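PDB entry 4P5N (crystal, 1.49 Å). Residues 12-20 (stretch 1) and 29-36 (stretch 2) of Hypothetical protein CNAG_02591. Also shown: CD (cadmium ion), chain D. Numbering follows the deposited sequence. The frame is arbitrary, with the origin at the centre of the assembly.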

# COMPACT_ATOMS: atom_id res chain seq x y z
N ASN A 12 -3.61 13.64 17.62
CA ASN A 12 -2.97 14.09 16.39
C ASN A 12 -1.76 13.22 16.04
O ASN A 12 -0.89 12.97 16.89
CB ASN A 12 -2.53 15.56 16.53
CG ASN A 12 -3.71 16.50 16.75
OD1 ASN A 12 -4.80 16.28 16.22
ND2 ASN A 12 -3.49 17.59 17.49
N ILE A 13 -1.70 12.78 14.79
CA ILE A 13 -0.60 11.93 14.33
C ILE A 13 0.43 12.80 13.63
O ILE A 13 0.09 13.59 12.76
CB ILE A 13 -1.08 10.82 13.37
CG1 ILE A 13 -2.15 9.93 14.03
CG2 ILE A 13 0.12 10.01 12.86
CD1 ILE A 13 -2.92 9.06 13.05
N ASN A 14 1.70 12.65 14.01
CA ASN A 14 2.78 13.41 13.41
C ASN A 14 3.74 12.48 12.70
O ASN A 14 3.94 11.33 13.13
CB ASN A 14 3.55 14.19 14.48
CG ASN A 14 2.68 15.21 15.20
OD1 ASN A 14 1.92 15.95 14.57
ND2 ASN A 14 2.81 15.26 16.52
N VAL A 15 4.34 12.98 11.62
CA VAL A 15 5.45 12.29 10.97
C VAL A 15 6.54 12.01 12.01
O VAL A 15 6.86 12.88 12.83
CB VAL A 15 5.99 13.09 9.77
CG1 VAL A 15 7.30 12.51 9.28
CG2 VAL A 15 4.94 13.10 8.66
N GLY A 16 7.05 10.78 12.00
CA GLY A 16 8.03 10.30 12.97
C GLY A 16 7.45 9.59 14.19
O GLY A 16 8.19 8.98 14.96
N ASP A 17 6.13 9.66 14.38
CA ASP A 17 5.50 8.97 15.51
C ASP A 17 5.43 7.48 15.25
O ASP A 17 5.30 7.03 14.09
CB ASP A 17 4.05 9.44 15.75
CG ASP A 17 3.95 10.86 16.32
OD1 ASP A 17 4.99 11.49 16.58
OD2 ASP A 17 2.80 11.34 16.53
N THR A 18 5.50 6.70 16.32
CA THR A 18 5.25 5.27 16.22
C THR A 18 3.76 5.01 16.22
O THR A 18 3.07 5.41 17.15
CB THR A 18 5.85 4.50 17.40
OG1 THR A 18 7.25 4.81 17.53
CG2 THR A 18 5.71 3.00 17.17
N VAL A 19 3.28 4.34 15.16
CA VAL A 19 1.87 3.92 15.08
C VAL A 19 1.77 2.39 15.13
O VAL A 19 2.74 1.69 14.83
CB VAL A 19 1.14 4.49 13.85
CG1 VAL A 19 0.99 6.00 14.00
CG2 VAL A 19 1.83 4.11 12.54
N TYR A 20 0.58 1.89 15.46
CA TYR A 20 0.35 0.48 15.71
C TYR A 20 -1.04 0.08 15.23
O TYR A 20 -2.02 0.78 15.49
CB TYR A 20 0.44 0.23 17.23
CG TYR A 20 -0.01 -1.14 17.69
CD1 TYR A 20 -1.37 -1.41 17.96
CD2 TYR A 20 0.92 -2.16 17.88
CE1 TYR A 20 -1.77 -2.65 18.40
CE2 TYR A 20 0.52 -3.42 18.32
CZ TYR A 20 -0.83 -3.66 18.57
OH TYR A 20 -1.22 -4.91 19.01
N GLU A 29 3.65 -2.17 13.24
CA GLU A 29 4.11 -1.10 14.11
C GLU A 29 5.36 -0.46 13.53
O GLU A 29 6.30 -1.18 13.17
CB GLU A 29 4.41 -1.66 15.50
CG GLU A 29 4.95 -0.62 16.48
CD GLU A 29 5.17 -1.19 17.87
OE1 GLU A 29 4.47 -2.15 18.26
OE2 GLU A 29 6.05 -0.67 18.60
N GLY A 30 5.39 0.86 13.44
CA GLY A 30 6.57 1.56 12.89
C GLY A 30 6.35 3.06 12.83
O GLY A 30 5.31 3.57 13.27
N GLN A 31 7.33 3.79 12.30
CA GLN A 31 7.27 5.24 12.38
C GLN A 31 6.63 5.82 11.13
O GLN A 31 6.91 5.37 10.00
CB GLN A 31 8.65 5.87 12.66
CG GLN A 31 9.01 5.93 14.16
CD GLN A 31 9.28 4.55 14.72
OE1 GLN A 31 8.49 4.00 15.48
NE2 GLN A 31 10.38 3.97 14.29
N VAL A 32 5.76 6.79 11.35
CA VAL A 32 5.07 7.49 10.27
C VAL A 32 6.07 8.20 9.35
O VAL A 32 6.89 9.02 9.82
CB VAL A 32 4.03 8.48 10.83
CG1 VAL A 32 3.33 9.20 9.69
CG2 VAL A 32 2.98 7.73 11.69
N ALA A 33 6.00 7.90 8.05
CA ALA A 33 6.79 8.59 7.03
C ALA A 33 6.04 9.72 6.36
O ALA A 33 6.65 10.72 5.94
CB ALA A 33 7.29 7.61 5.98
N ASP A 34 4.72 9.57 6.25
CA ASP A 34 3.92 10.54 5.54
C ASP A 34 2.45 10.36 5.90
O ASP A 34 2.00 9.28 6.27
CB ASP A 34 4.11 10.35 4.03
CG ASP A 34 3.86 11.62 3.24
OD1 ASP A 34 3.41 12.64 3.82
OD2 ASP A 34 4.10 11.58 2.02
N ILE A 35 1.71 11.46 5.80
CA ILE A 35 0.28 11.47 6.02
C ILE A 35 -0.33 12.09 4.76
O ILE A 35 -0.06 13.24 4.43
CB ILE A 35 -0.06 12.29 7.27
CG1 ILE A 35 0.59 11.66 8.50
CG2 ILE A 35 -1.57 12.38 7.47
CD1 ILE A 35 0.57 12.50 9.75
N VAL A 36 -1.11 11.29 4.06
CA VAL A 36 -1.69 11.66 2.78
C VAL A 36 -3.15 12.05 3.00
O VAL A 36 -3.92 11.27 3.59
CB VAL A 36 -1.62 10.46 1.82
CG1 VAL A 36 -2.34 10.75 0.53
CG2 VAL A 36 -0.18 10.08 1.55
CD CD D . 3.32 14.19 1.79

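Stretch 2 begins with E29, opposite Y20 in a non-hydrogen-bonded antiparallel pair. Its extended side chain lies on the face shared with T18 and Y20: CG packs 3.8 Å from T18 CG2, while OE1 sits at the edge of the Y20 ring, 3.6 Å from CD2. G30 then pairs with V19 through both backbone bonds, V19 N to G30 O at 2.9 Å and G30 N to V19 O at 3.1 Å. Q31 faces T18 in a non-hydrogen-bonded pair, where a side-chain bond adds to the ladder: T18 OG1 donates to Q31 OE1 at 2.5 Å, a short bond.

V32 is the hub, with the largest area covered by stretch 1. Its backbone grips the type II turn from N14 to D17: V32 N donates to D17 O at 2.8 Å, and G16 N donates to V32 O at 2.8 Å. The turn is closed by its own bond, D17 N to N14 O at 3.0 Å, and G16 has backbone angles that call for glycine. Meanwhile V32 CG2 packs against V19 CG1 (3.5 Å) and I13 CG2 (3.8 Å).

A33 and D34 point away; D34 uses OD1 (2.5 Å) and OD2 (2.7 Å) to bind the cadmium CD. I35 turns back toward stretch 1, its CD1 4.0 Å from I13 CG2, extending the apolar patch.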